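Local coordinates for putative aldehyde dehydrogenase AldY (Bacillus subtilis, PDB 4DNG), which probably oxidises aldehydes to carboxylates with NAD+ as acceptor and may help protect the cell against stress from ethanol and related compounds, at residues 314-319 with 357-362; 327-332 with 361-366; 352-357 with 365-370; 369-374 with 386-391. All blocks are in the same frame, centred on the assembly; numbering follows the deposited sequence.

Contact 1: 314-319 with 357-362; sequences LPYGDQ and KRVGNV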
loop_
_atom_site.group_PDB
_atom_site.type_symbol
_atom_site.label_atom_id
_atom_site.label_comp_id
_atom_site.label_asym_id
_atom_site.label_seq_id
_atom_site.Cartn_x
_atom_site.Cartn_y
_atom_site.Cartn_z
ATOM N N LEU A 314 -14.927 37.829 -14.287
ATOM C CA LEU A 314 -15.690 36.617 -13.990
ATOM C C LEU A 314 -16.993 36.905 -13.242
ATOM O O LEU A 314 -16.989 37.630 -12.246
ATOM C CB LEU A 314 -14.830 35.609 -13.226
ATOM C CG LEU A 314 -13.430 35.294 -13.781
ATOM C CD1 LEU A 314 -12.646 34.501 -12.744
ATOM C CD2 LEU A 314 -13.466 34.571 -15.124
ATOM N N PRO A 315 -18.121 36.378 -13.762
ATOM C CA PRO A 315 -19.439 36.463 -13.107
ATOM C C PRO A 315 -19.513 35.754 -11.757
ATOM O O PRO A 315 -19.141 34.588 -11.639
ATOM C CB PRO A 315 -20.374 35.783 -14.117
ATOM C CG PRO A 315 -19.726 36.043 -15.439
ATOM C CD PRO A 315 -18.242 35.955 -15.174
ATOM N N TYR A 316 -19.992 36.463 -10.744
ATOM C CA TYR A 316 -20.180 35.858 -9.434
ATOM C C TYR A 316 -21.647 35.927 -8.989
ATOM O O TYR A 316 -22.376 36.827 -9.390
ATOM C CB TYR A 316 -19.226 36.490 -8.403
ATOM C CG TYR A 316 -19.560 37.912 -7.998
ATOM C CD1 TYR A 316 -20.546 38.174 -7.039
ATOM C CD2 TYR A 316 -18.874 38.995 -8.548
ATOM C CE1 TYR A 316 -20.850 39.470 -6.656
ATOM C CE2 TYR A 316 -19.167 40.296 -8.167
ATOM C CZ TYR A 316 -20.158 40.529 -7.223
ATOM O OH TYR A 316 -20.463 41.818 -6.837
ATOM N N GLY A 317 -22.084 34.967 -8.177
ATOM C CA GLY A 317 -23.434 35.024 -7.618
ATOM C C GLY A 317 -24.148 33.694 -7.490
ATOM O O GLY A 317 -23.619 32.739 -6.920
ATOM N N ASP A 318 -25.378 33.643 -7.995
ATOM C CA ASP A 318 -26.195 32.443 -7.901
ATOM C C ASP A 318 -25.652 31.393 -8.844
ATOM O O ASP A 318 -25.555 31.605 -10.044
ATOM C CB ASP A 318 -27.660 32.734 -8.219
ATOM C CG ASP A 318 -28.585 31.634 -7.740
ATOM O OD1 ASP A 318 -28.094 30.515 -7.454
ATOM O OD2 ASP A 318 -29.806 31.887 -7.651
ATOM N N GLN A 319 -25.306 30.254 -8.275
ATOM C CA GLN A 319 -24.598 29.188 -8.974
ATOM C C GLN A 319 -25.539 28.339 -9.838
ATOM O O GLN A 319 -25.109 27.642 -10.767
ATOM C CB GLN A 319 -23.963 28.334 -7.911
ATOM C CG GLN A 319 -24.734 28.523 -6.612
ATOM C CD GLN A 319 -25.188 27.217 -6.046
ATOM O OE1 GLN A 319 -25.781 27.161 -4.974
ATOM N NE2 GLN A 319 -24.904 26.144 -6.767
ATOM N N LYS A 357 -14.107 40.398 -2.278
ATOM C CA LYS A 357 -14.978 40.838 -1.173
ATOM C C LYS A 357 -15.992 39.742 -0.868
ATOM O O LYS A 357 -16.060 38.759 -1.606
ATOM C CB LYS A 357 -15.688 42.167 -1.503
ATOM C CG LYS A 357 -16.871 42.053 -2.456
ATOM C CD LYS A 357 -17.201 43.406 -3.068
ATOM C CE LYS A 357 -18.477 43.363 -3.895
ATOM N NZ LYS A 357 -19.681 43.613 -3.056
ATOM N N ARG A 358 -16.768 39.923 0.207
ATOM C CA ARG A 358 -17.756 38.939 0.631
ATOM C C ARG A 358 -19.165 39.427 0.343
ATOM O O ARG A 358 -19.624 40.388 0.957
ATOM C CB ARG A 358 -17.625 38.613 2.126
ATOM C CG ARG A 358 -18.844 37.879 2.670
ATOM C CD ARG A 358 -18.663 37.260 4.048
ATOM N NE ARG A 358 -19.736 36.301 4.299
ATOM C CZ ARG A 358 -19.864 35.550 5.392
ATOM N NH1 ARG A 358 -20.892 34.707 5.490
ATOM N NH2 ARG A 358 -18.972 35.624 6.380
ATOM N N VAL A 359 -19.848 38.754 -0.579
ATOM C CA VAL A 359 -21.257 39.026 -0.845
ATOM C C VAL A 359 -22.077 37.821 -0.393
ATOM O O VAL A 359 -22.124 36.792 -1.076
ATOM C CB VAL A 359 -21.537 39.312 -2.341
ATOM C CG1 VAL A 359 -22.947 39.854 -2.522
ATOM C CG2 VAL A 359 -20.523 40.288 -2.911
ATOM N N GLY A 360 -22.729 37.953 0.755
ATOM C CA GLY A 360 -23.439 36.829 1.337
ATOM C C GLY A 360 -22.408 35.764 1.650
ATOM O O GLY A 360 -21.452 36.019 2.386
ATOM N N ASN A 361 -22.577 34.581 1.067
ATOM C CA ASN A 361 -21.633 33.494 1.296
ATOM C C ASN A 361 -20.698 33.235 0.092
ATOM O O ASN A 361 -19.970 32.225 0.039
ATOM C CB ASN A 361 -22.362 32.233 1.782
ATOM C CG ASN A 361 -23.333 32.525 2.924
ATOM O OD1 ASN A 361 -24.559 32.526 2.737
ATOM N ND2 ASN A 361 -22.786 32.787 4.112
ATOM N N VAL A 362 -20.721 34.173 -0.859
ATOM C CA VAL A 362 -19.814 34.169 -2.003
ATOM C C VAL A 362 -18.605 35.030 -1.668
ATOM O O VAL A 362 -18.751 36.170 -1.230
ATOM C CB VAL A 362 -20.482 34.784 -3.265
ATOM C CG1 VAL A 362 -19.480 34.888 -4.400
ATOM C CG2 VAL A 362 -21.707 33.980 -3.715
#
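The ring of Tyr316 leans obliquely on Val359 and Val362, presenting neither a clear face nor a clear edge to either valine. Its CE1 meets CG2 of Val359 at 3.8 Å, and the two side chains cross at about a right angle. Nearer the backbone, Tyr316 CB lies 4.3 Å from Val362 CG1, a looser apolar touch. Chi1 of 71° puts CG of Tyr316 between its backbone N and carbonyl carbon; CB itself points toward the 357-362 segment. At the far end the hydroxyl OH of Tyr316 reaches CE of Lys357 at 3.9 Å; the lysine also crosses the tyrosine at about a right angle, offering its CE methylene, not NZ, to the hydroxyl. A tyrosine suits this surface place because its carbon ring packs on the valines while its hydroxyl lies in the exposed outer part of the contact, beside the lysine. Gly317 follows with phi 143°, where a side chain would press on the preceding carbonyl oxygen, and its own O packs 3.9 Å from CG2 of Val362. No hydrogen bond spans the two segments; the hydrogen bonds here lie within 357-362. There Val359 and Val362 exchange two backbone bonds, and Arg358 NE donates an almost straight 2.6 Å bond to Gly360 O, in the guanidinium plane. Gly360 has the positive phi needed at the second position of a type II' turn. The whole is a tight two-residue beta hairpin, whose valines pack against the tyrosine of the loop between helices 297-313 and 332-347.

Contact 2: 327-332 with 361-366; sequences GPLINE and NVLTPY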
loop_
_atom_site.group_PDB
_atom_site.type_symbol
_atom_site.label_atom_id
_atom_site.label_comp_id
_atom_site.label_asym_id
_atom_site.label_seq_id
_atom_site.Cartn_x
_atom_site.Cartn_y
_atom_site.Cartn_z
ATOM N N GLY A 327 -19.431 30.885 -7.566
ATOM C CA GLY A 327 -20.556 30.740 -6.667
ATOM C C GLY A 327 -20.079 30.729 -5.222
ATOM O O GLY A 327 -18.940 31.112 -4.922
ATOM N N PRO A 328 -20.941 30.257 -4.315
ATOM C CA PRO A 328 -20.689 30.397 -2.897
ATOM C C PRO A 328 -19.682 29.397 -2.434
ATOM O O PRO A 328 -19.475 28.396 -3.111
ATOM C CB PRO A 328 -22.059 30.109 -2.258
ATOM C CG PRO A 328 -22.901 29.460 -3.316
ATOM C CD PRO A 328 -22.146 29.454 -4.604
ATOM N N LEU A 329 -19.036 29.659 -1.303
ATOM C CA LEU A 329 -18.222 28.605 -0.689
ATOM C C LEU A 329 -19.143 27.635 0.062
ATOM O O LEU A 329 -20.250 28.010 0.462
ATOM C CB LEU A 329 -17.138 29.178 0.229
ATOM C CG LEU A 329 -16.046 29.991 -0.473
ATOM C CD1 LEU A 329 -14.922 30.340 0.497
ATOM C CD2 LEU A 329 -15.497 29.244 -1.686
ATOM N N ILE A 330 -18.679 26.402 0.250
ATOM C CA ILE A 330 -19.489 25.320 0.796
ATOM C C ILE A 330 -20.242 25.658 2.104
ATOM O O ILE A 330 -21.384 25.260 2.277
ATOM C CB ILE A 330 -18.631 24.048 0.953
ATOM C CG1 ILE A 330 -19.452 22.840 1.459
ATOM C CG2 ILE A 330 -17.458 24.343 1.862
ATOM C CD1 ILE A 330 -20.639 22.451 0.591
ATOM N N ASN A 331 -19.602 26.397 3.003
ATOM C CA ASN A 331 -20.219 26.824 4.252
ATOM C C ASN A 331 -19.510 28.054 4.856
ATOM O O ASN A 331 -18.524 28.547 4.313
ATOM C CB ASN A 331 -20.226 25.662 5.261
ATOM C CG ASN A 331 -18.829 25.235 5.662
ATOM O OD1 ASN A 331 -17.981 26.066 5.974
ATOM N ND2 ASN A 331 -18.575 23.931 5.628
ATOM N N GLU A 332 -19.995 28.503 6.007
ATOM C CA GLU A 332 -19.475 29.686 6.697
ATOM C C GLU A 332 -18.078 29.492 7.292
ATOM O O GLU A 332 -17.300 30.444 7.341
ATOM C CB GLU A 332 -20.448 30.105 7.803
ATOM C CG GLU A 332 -20.040 31.320 8.617
ATOM C CD GLU A 332 -20.567 32.626 8.055
ATOM O OE1 GLU A 332 -21.721 32.661 7.566
ATOM O OE2 GLU A 332 -19.820 33.627 8.119
ATOM N N ASN A 361 -22.577 34.581 1.067
ATOM C CA ASN A 361 -21.633 33.494 1.296
ATOM C C ASN A 361 -20.698 33.235 0.092
ATOM O O ASN A 361 -19.970 32.225 0.039
ATOM C CB ASN A 361 -22.362 32.233 1.782
ATOM C CG ASN A 361 -23.333 32.525 2.924
ATOM O OD1 ASN A 361 -24.559 32.526 2.737
ATOM N ND2 ASN A 361 -22.786 32.787 4.112
ATOM N N VAL A 362 -20.721 34.173 -0.859
ATOM C CA VAL A 362 -19.814 34.169 -2.003
ATOM C C VAL A 362 -18.605 35.030 -1.668
ATOM O O VAL A 362 -18.751 36.170 -1.230
ATOM C CB VAL A 362 -20.482 34.784 -3.265
ATOM C CG1 VAL A 362 -19.480 34.888 -4.400
ATOM C CG2 VAL A 362 -21.707 33.980 -3.715
ATOM N N LEU A 363 -17.405 34.512 -1.862
ATOM C CA LEU A 363 -16.298 35.446 -1.981
ATOM C C LEU A 363 -15.713 35.516 -3.393
ATOM O O LEU A 363 -15.509 34.498 -4.064
ATOM C CB LEU A 363 -15.263 35.340 -0.850
ATOM C CG LEU A 363 -14.319 34.184 -0.588
ATOM C CD1 LEU A 363 -13.012 34.384 -1.335
ATOM C CD2 LEU A 363 -14.058 34.150 0.906
ATOM N N THR A 364 -15.520 36.759 -3.836
ATOM C CA THR A 364 -15.093 37.085 -5.179
ATOM C C THR A 364 -13.599 36.923 -5.195
ATOM O O THR A 364 -12.965 37.097 -4.153
ATOM C CB THR A 364 -15.417 38.538 -5.517
ATOM O OG1 THR A 364 -14.850 39.371 -4.505
ATOM C CG2 THR A 364 -16.943 38.760 -5.582
ATOM N N PRO A 365 -13.036 36.598 -6.374
ATOM C CA PRO A 365 -11.634 36.199 -6.480
ATOM C C PRO A 365 -10.658 37.198 -5.836
ATOM O O PRO A 365 -10.869 38.417 -5.928
ATOM C CB PRO A 365 -11.394 36.123 -7.996
ATOM C CG PRO A 365 -12.740 35.972 -8.605
ATOM C CD PRO A 365 -13.710 36.645 -7.687
ATOM N N TYR A 366 -9.621 36.669 -5.178
ATOM C CA TYR A 366 -8.474 37.467 -4.726
ATOM C C TYR A 366 -7.225 36.981 -5.436
ATOM O O TYR A 366 -6.997 35.775 -5.543
ATOM C CB TYR A 366 -8.242 37.337 -3.217
ATOM C CG TYR A 366 -9.296 37.965 -2.323
ATOM C CD1 TYR A 366 -10.582 37.410 -2.215
ATOM C CD2 TYR A 366 -8.995 39.087 -1.544
ATOM C CE1 TYR A 366 -11.541 37.973 -1.381
ATOM C CE2 TYR A 366 -9.943 39.657 -0.708
ATOM C CZ TYR A 366 -11.212 39.097 -0.626
ATOM O OH TYR A 366 -12.153 39.673 0.201
#
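Leu329 and Asn361 are joined by the one hydrogen bond between the segments, a backbone link from Leu329 N to Asn361 O of 3.0 Å. Van der Waals packing runs beside it. CG2 of Val362 lies 3.8 Å from Pro328 CA, and its other methyl, CG1, rests 3.8 Å from Gly327 O. At these backbone angles a CB on Gly327 would strike Pro328 CD, which fits a glycine here. The apolar side-chain pairs are Pro328 CB with Val362 CG2, at 4.2 Å, and CD1 of Leu329 with CD2 of Leu363, at 3.9 Å, the two leucines crossing obliquely. Just beyond, the loop runs into helix 332-347, and Asn331 is its N-cap: the short polar side chain accepts a hydrogen bond from the backbone N of Gln334 through OD1. The strand 362-369 thus runs past the loop that leads into this helix, whose Ile335 and Ala338 also touch Leu329 and Leu363 respectively. Polar side chains meet at the helix start. Asn361 ND2 approaches Glu332 OE1 at 3.6 Å, with amide and carboxylate planes nearly perpendicular. Their stronger partners lie outside: Glu332 OE2 forms a salt bridge with Arg358, and Asn361 OD1 accepts from Gln32 NE2.

Contact 3: 352-357 with 365-370; sequences LAVEGK and PYVFVG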
loop_
_atom_site.group_PDB
_atom_site.type_symbol
_atom_site.label_atom_id
_atom_site.label_comp_id
_atom_site.label_asym_id
_atom_site.label_seq_id
_atom_site.Cartn_x
_atom_site.Cartn_y
_atom_site.Cartn_z
ATOM N N LEU A 352 -1.644 42.734 -3.173
ATOM C CA LEU A 352 -2.895 42.186 -3.634
ATOM C C LEU A 352 -3.244 42.943 -4.900
ATOM O O LEU A 352 -3.715 44.077 -4.840
ATOM C CB LEU A 352 -3.982 42.371 -2.567
ATOM C CG LEU A 352 -5.370 41.765 -2.780
ATOM C CD1 LEU A 352 -5.297 40.249 -2.910
ATOM C CD2 LEU A 352 -6.267 42.138 -1.617
ATOM N N ALA A 353 -2.973 42.321 -6.043
ATOM C CA ALA A 353 -3.290 42.925 -7.336
ATOM C C ALA A 353 -4.798 43.045 -7.525
ATOM O O ALA A 353 -5.294 44.099 -7.933
ATOM C CB ALA A 353 -2.662 42.137 -8.472
ATOM N N VAL A 354 -5.517 41.968 -7.210
ATOM C CA VAL A 354 -6.977 41.961 -7.298
ATOM C C VAL A 354 -7.593 41.686 -5.924
ATOM O O VAL A 354 -7.369 40.634 -5.329
ATOM C CB VAL A 354 -7.472 40.936 -8.344
ATOM C CG1 VAL A 354 -8.988 40.826 -8.330
ATOM C CG2 VAL A 354 -6.977 41.309 -9.731
ATOM N N GLU A 355 -8.368 42.642 -5.425
ATOM C CA GLU A 355 -9.014 42.494 -4.125
ATOM C C GLU A 355 -10.469 42.071 -4.256
ATOM O O GLU A 355 -11.285 42.802 -4.807
ATOM C CB GLU A 355 -8.912 43.790 -3.327
ATOM C CG GLU A 355 -9.436 43.679 -1.904
ATOM C CD GLU A 355 -8.811 44.692 -0.957
ATOM O OE1 GLU A 355 -8.143 45.649 -1.424
ATOM O OE2 GLU A 355 -8.993 44.526 0.267
ATOM N N GLY A 356 -10.784 40.883 -3.754
ATOM C CA GLY A 356 -12.164 40.410 -3.728
ATOM C C GLY A 356 -12.916 40.946 -2.520
ATOM O O GLY A 356 -12.421 41.833 -1.812
ATOM N N LYS A 357 -14.107 40.398 -2.278
ATOM C CA LYS A 357 -14.978 40.838 -1.173
ATOM C C LYS A 357 -15.992 39.742 -0.868
ATOM O O LYS A 357 -16.060 38.759 -1.606
ATOM C CB LYS A 357 -15.688 42.167 -1.503
ATOM C CG LYS A 357 -16.871 42.053 -2.456
ATOM C CD LYS A 357 -17.201 43.406 -3.068
ATOM C CE LYS A 357 -18.477 43.363 -3.895
ATOM N NZ LYS A 357 -19.681 43.613 -3.056
ATOM N N PRO A 365 -13.036 36.598 -6.374
ATOM C CA PRO A 365 -11.634 36.199 -6.480
ATOM C C PRO A 365 -10.658 37.198 -5.836
ATOM O O PRO A 365 -10.869 38.417 -5.928
ATOM C CB PRO A 365 -11.394 36.123 -7.996
ATOM C CG PRO A 365 -12.740 35.972 -8.605
ATOM C CD PRO A 365 -13.710 36.645 -7.687
ATOM N N TYR A 366 -9.621 36.669 -5.178
ATOM C CA TYR A 366 -8.474 37.467 -4.726
ATOM C C TYR A 366 -7.225 36.981 -5.436
ATOM O O TYR A 366 -6.997 35.775 -5.543
ATOM C CB TYR A 366 -8.242 37.337 -3.217
ATOM C CG TYR A 366 -9.296 37.965 -2.323
ATOM C CD1 TYR A 366 -10.582 37.410 -2.215
ATOM C CD2 TYR A 366 -8.995 39.087 -1.544
ATOM C CE1 TYR A 366 -11.541 37.973 -1.381
ATOM C CE2 TYR A 366 -9.943 39.657 -0.708
ATOM C CZ TYR A 366 -11.212 39.097 -0.626
ATOM O OH TYR A 366 -12.153 39.673 0.201
ATOM N N VAL A 367 -6.406 37.914 -5.911
ATOM C CA VAL A 367 -5.130 37.546 -6.504
ATOM C C VAL A 367 -3.997 38.268 -5.780
ATOM O O VAL A 367 -3.911 39.504 -5.794
ATOM C CB VAL A 367 -5.077 37.784 -8.040
ATOM C CG1 VAL A 367 -3.717 37.359 -8.597
ATOM C CG2 VAL A 367 -6.205 37.027 -8.761
ATOM N N PHE A 368 -3.157 37.476 -5.120
ATOM C CA PHE A 368 -1.925 37.954 -4.510
ATOM C C PHE A 368 -0.772 37.764 -5.497
ATOM O O PHE A 368 -0.701 36.748 -6.195
ATOM C CB PHE A 368 -1.643 37.193 -3.217
ATOM C CG PHE A 368 -2.568 37.548 -2.093
ATOM C CD1 PHE A 368 -2.352 38.695 -1.335
ATOM C CD2 PHE A 368 -3.658 36.730 -1.779
ATOM C CE1 PHE A 368 -3.207 39.026 -0.286
ATOM C CE2 PHE A 368 -4.513 37.058 -0.740
ATOM C CZ PHE A 368 -4.287 38.209 0.008
ATOM N N VAL A 369 0.116 38.749 -5.572
ATOM C CA VAL A 369 1.218 38.691 -6.525
ATOM C C VAL A 369 2.549 38.904 -5.831
ATOM O O VAL A 369 2.602 39.475 -4.738
ATOM C CB VAL A 369 1.057 39.708 -7.685
ATOM C CG1 VAL A 369 -0.102 39.315 -8.588
ATOM C CG2 VAL A 369 0.881 41.129 -7.160
ATOM N N GLY A 370 3.610 38.432 -6.482
ATOM C CA GLY A 370 4.979 38.607 -6.016
ATOM C C GLY A 370 5.234 37.955 -4.677
ATOM O O GLY A 370 6.025 38.464 -3.879
#
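Tyr366 spreads its ring over Gly356, and following it outward maps the contact. Tyr366 CB lies 4.0 Å from Val354 O. Chi1 of -69° sets Tyr366 CG anti to the carbonyl carbon, 3.6 Å from Gly356 N. At the ring edge Tyr366 CD2 meets Leu352 CD2, while Tyr366 CE1 comes to 3.4 Å from Gly356 CA, which stands over the face in a CH-pi contact. At the tip Tyr366 OH is 3.0 Å from Gly356 O. Only glycine fits beneath: a CB there would clash with CE1 of the ring and with Pro365 O. Replacing Tyr366 by alanine would probably open a gap over Gly356 and leave that part of the chain without its flat cover. Further along, Leu352 CD1 sits over the centre of the Phe368 ring, 3.5 Å from its centroid, and Ala353 CB packs on the methyls of Val369. The backbones form an antiparallel pair with a classic beta bulge, Ala353 and Val354 both facing Val367. Val367 N donates to Val354 O at 2.9 Å, and Val354 N returns a 3.3 Å bond to Val367 O. The chemistry implies segments joined by backbone hydrogen bonds, apolar and CH-pi contacts, with no salt bridge between them.

Contact 4: 369-374 with 386-391; sequences VGADNN and IATIIK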
loop_
_atom_site.group_PDB
_atom_site.type_symbol
_atom_site.label_atom_id
_atom_site.label_comp_id
_atom_site.label_asym_id
_atom_site.label_seq_id
_atom_site.Cartn_x
_atom_site.Cartn_y
_atom_site.Cartn_z
ATOM N N VAL A 369 0.116 38.749 -5.572
ATOM C CA VAL A 369 1.218 38.691 -6.525
ATOM C C VAL A 369 2.549 38.904 -5.831
ATOM O O VAL A 369 2.602 39.475 -4.738
ATOM C CB VAL A 369 1.057 39.708 -7.685
ATOM C CG1 VAL A 369 -0.102 39.315 -8.588
ATOM C CG2 VAL A 369 0.881 41.129 -7.160
ATOM N N GLY A 370 3.610 38.432 -6.482
ATOM C CA GLY A 370 4.979 38.607 -6.016
ATOM C C GLY A 370 5.234 37.955 -4.677
ATOM O O GLY A 370 6.025 38.464 -3.879
ATOM N N ALA A 371 4.548 36.839 -4.429
ATOM C CA ALA A 371 4.691 36.095 -3.185
ATOM C C ALA A 371 5.927 35.199 -3.152
ATOM O O ALA A 371 6.350 34.669 -4.179
ATOM C CB ALA A 371 3.450 35.257 -2.948
ATOM N N ASP A 372 6.481 35.013 -1.956
ATOM C CA ASP A 372 7.484 33.979 -1.719
ATOM C C ASP A 372 6.849 32.594 -1.860
ATOM O O ASP A 372 5.694 32.399 -1.495
ATOM C CB ASP A 372 8.056 34.124 -0.315
ATOM C CG ASP A 372 9.545 33.855 -0.262
ATOM O OD1 ASP A 372 10.311 34.808 -0.524
ATOM O OD2 ASP A 372 9.944 32.705 0.056
ATOM N N ASN A 373 7.597 31.634 -2.391
ATOM C CA ASN A 373 7.108 30.268 -2.515
ATOM C C ASN A 373 7.020 29.616 -1.138
ATOM O O ASN A 373 6.272 28.648 -0.930
ATOM C CB ASN A 373 8.005 29.452 -3.464
ATOM C CG ASN A 373 7.393 28.113 -3.853
ATOM O OD1 ASN A 373 6.264 28.052 -4.334
ATOM N ND2 ASN A 373 8.132 27.035 -3.640
ATOM N N ASN A 374 7.782 30.170 -0.198
ATOM C CA ASN A 374 7.809 29.700 1.182
ATOM C C ASN A 374 6.900 30.564 2.072
ATOM O O ASN A 374 7.229 30.869 3.226
ATOM C CB ASN A 374 9.257 29.700 1.691
ATOM C CG ASN A 374 9.616 28.431 2.441
ATOM O OD1 ASN A 374 9.301 27.322 2.001
ATOM N ND2 ASN A 374 10.293 28.587 3.575
ATOM N N ILE A 386 -8.779 32.032 -4.311
ATOM C CA ILE A 386 -7.583 32.806 -4.031
ATOM C C ILE A 386 -6.441 32.251 -4.866
ATOM O O ILE A 386 -6.162 31.052 -4.845
ATOM C CB ILE A 386 -7.219 32.787 -2.525
ATOM C CG1 ILE A 386 -8.304 33.495 -1.708
ATOM C CG2 ILE A 386 -5.887 33.492 -2.262
ATOM C CD1 ILE A 386 -8.431 32.948 -0.298
ATOM N N ALA A 387 -5.807 33.135 -5.625
ATOM C CA ALA A 387 -4.650 32.777 -6.444
ATOM C C ALA A 387 -3.412 33.472 -5.899
ATOM O O ALA A 387 -3.504 34.572 -5.352
ATOM C CB ALA A 387 -4.872 33.154 -7.908
ATOM N N THR A 388 -2.269 32.807 -6.038
ATOM C CA THR A 388 -0.991 33.338 -5.583
ATOM C C THR A 388 0.053 33.177 -6.704
ATOM O O THR A 388 0.293 32.070 -7.202
ATOM C CB THR A 388 -0.524 32.651 -4.276
ATOM O OG1 THR A 388 -1.570 32.700 -3.297
ATOM C CG2 THR A 388 0.710 33.329 -3.713
ATOM N N ILE A 389 0.651 34.293 -7.108
ATOM C CA ILE A 389 1.599 34.287 -8.212
ATOM C C ILE A 389 2.987 34.509 -7.648
ATOM O O ILE A 389 3.216 35.440 -6.860
ATOM C CB ILE A 389 1.303 35.378 -9.259
ATOM C CG1 ILE A 389 -0.221 35.606 -9.440
ATOM C CG2 ILE A 389 2.049 35.084 -10.556
ATOM C CD1 ILE A 389 -0.922 34.751 -10.482
ATOM N N ILE A 390 3.898 33.634 -8.061
ATOM C CA ILE A 390 5.263 33.627 -7.580
ATOM C C ILE A 390 6.253 33.846 -8.727
ATOM O O ILE A 390 6.147 33.227 -9.784
ATOM C CB ILE A 390 5.574 32.301 -6.852
ATOM C CG1 ILE A 390 4.688 32.188 -5.609
ATOM C CG2 ILE A 390 7.072 32.186 -6.507
ATOM C CD1 ILE A 390 4.391 30.764 -5.200
ATOM N N LYS A 391 7.213 34.732 -8.483
ATOM C CA LYS A 391 8.273 35.053 -9.420
ATOM C C LYS A 391 9.378 33.991 -9.372
ATOM O O LYS A 391 9.824 33.607 -8.293
ATOM C CB LYS A 391 8.851 36.429 -9.060
ATOM C CG LYS A 391 9.803 37.046 -10.077
ATOM C CD LYS A 391 9.042 37.620 -11.262
ATOM C CE LYS A 391 9.687 38.873 -11.829
ATOM N NZ LYS A 391 9.284 40.093 -11.073
#
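Ile390 and Ala371 bury the most surface here, with Ile389 close behind. Ile390 is fitted around the carbonyl of Ala371: chi1 of -64° sets CG1 anti to its own carbonyl carbon, and CG1 reaches Ala371 O at 3.3 Å. From there CD1 of Ile390 extends to within 3.4 Å of Asn373 OD1, the two side chains crossing at about a right angle. An alanine in place of Ile390 would probably open a gap beside the Ala371 carbonyl and leave Asn373 without the methyl that packs on its amide oxygen. That asparagine is held independently, its ND2 bonding to Met401 O. A small side chain suits Ala371, whose CB is already 3.4 Å from Thr388 CG2. Ala371 N donates to Ile389 O across 3.1 Å, tying the turning chain to the strand. Ile389 lies side by side with Val369, pointing the same way, with CG1 atoms 3.8 Å apart. Gly370 has a positive phi of 62°, which favours glycine, where the chain turns. The segment opens the connection between the neighbouring parallel strands 362-369 and 386-392. Ile377 and Ala378 of the short helix 376-379 touch this contact, while Tyr300 of helix 297-313 packs on Val369 and Ile389, and strand 290-296 adjoins Ile389 and Ile390.

Contact 1 is a surface contact, contact 2 is partly buried, and contacts 3 and 4 lie mostly buried. All four reach the same mixed sheet. Contacts 1 and 2 share Asn361 and Val362 and fasten the loop between helices 297-313 and 332-347 to the sheet, while contacts 2 and 3 both use strand 362-369. Contact 4 takes up where contact 3 ends, sharing Val369 and Gly370, and passes to strand 386-392, which pairs in parallel with 362-369. The chemistry changes accordingly: side-chain packing without bonds across contact 1, backbone bonding to the strand in contacts 2 and 4, and paired backbone bonds with ring-face contacts in contact 3.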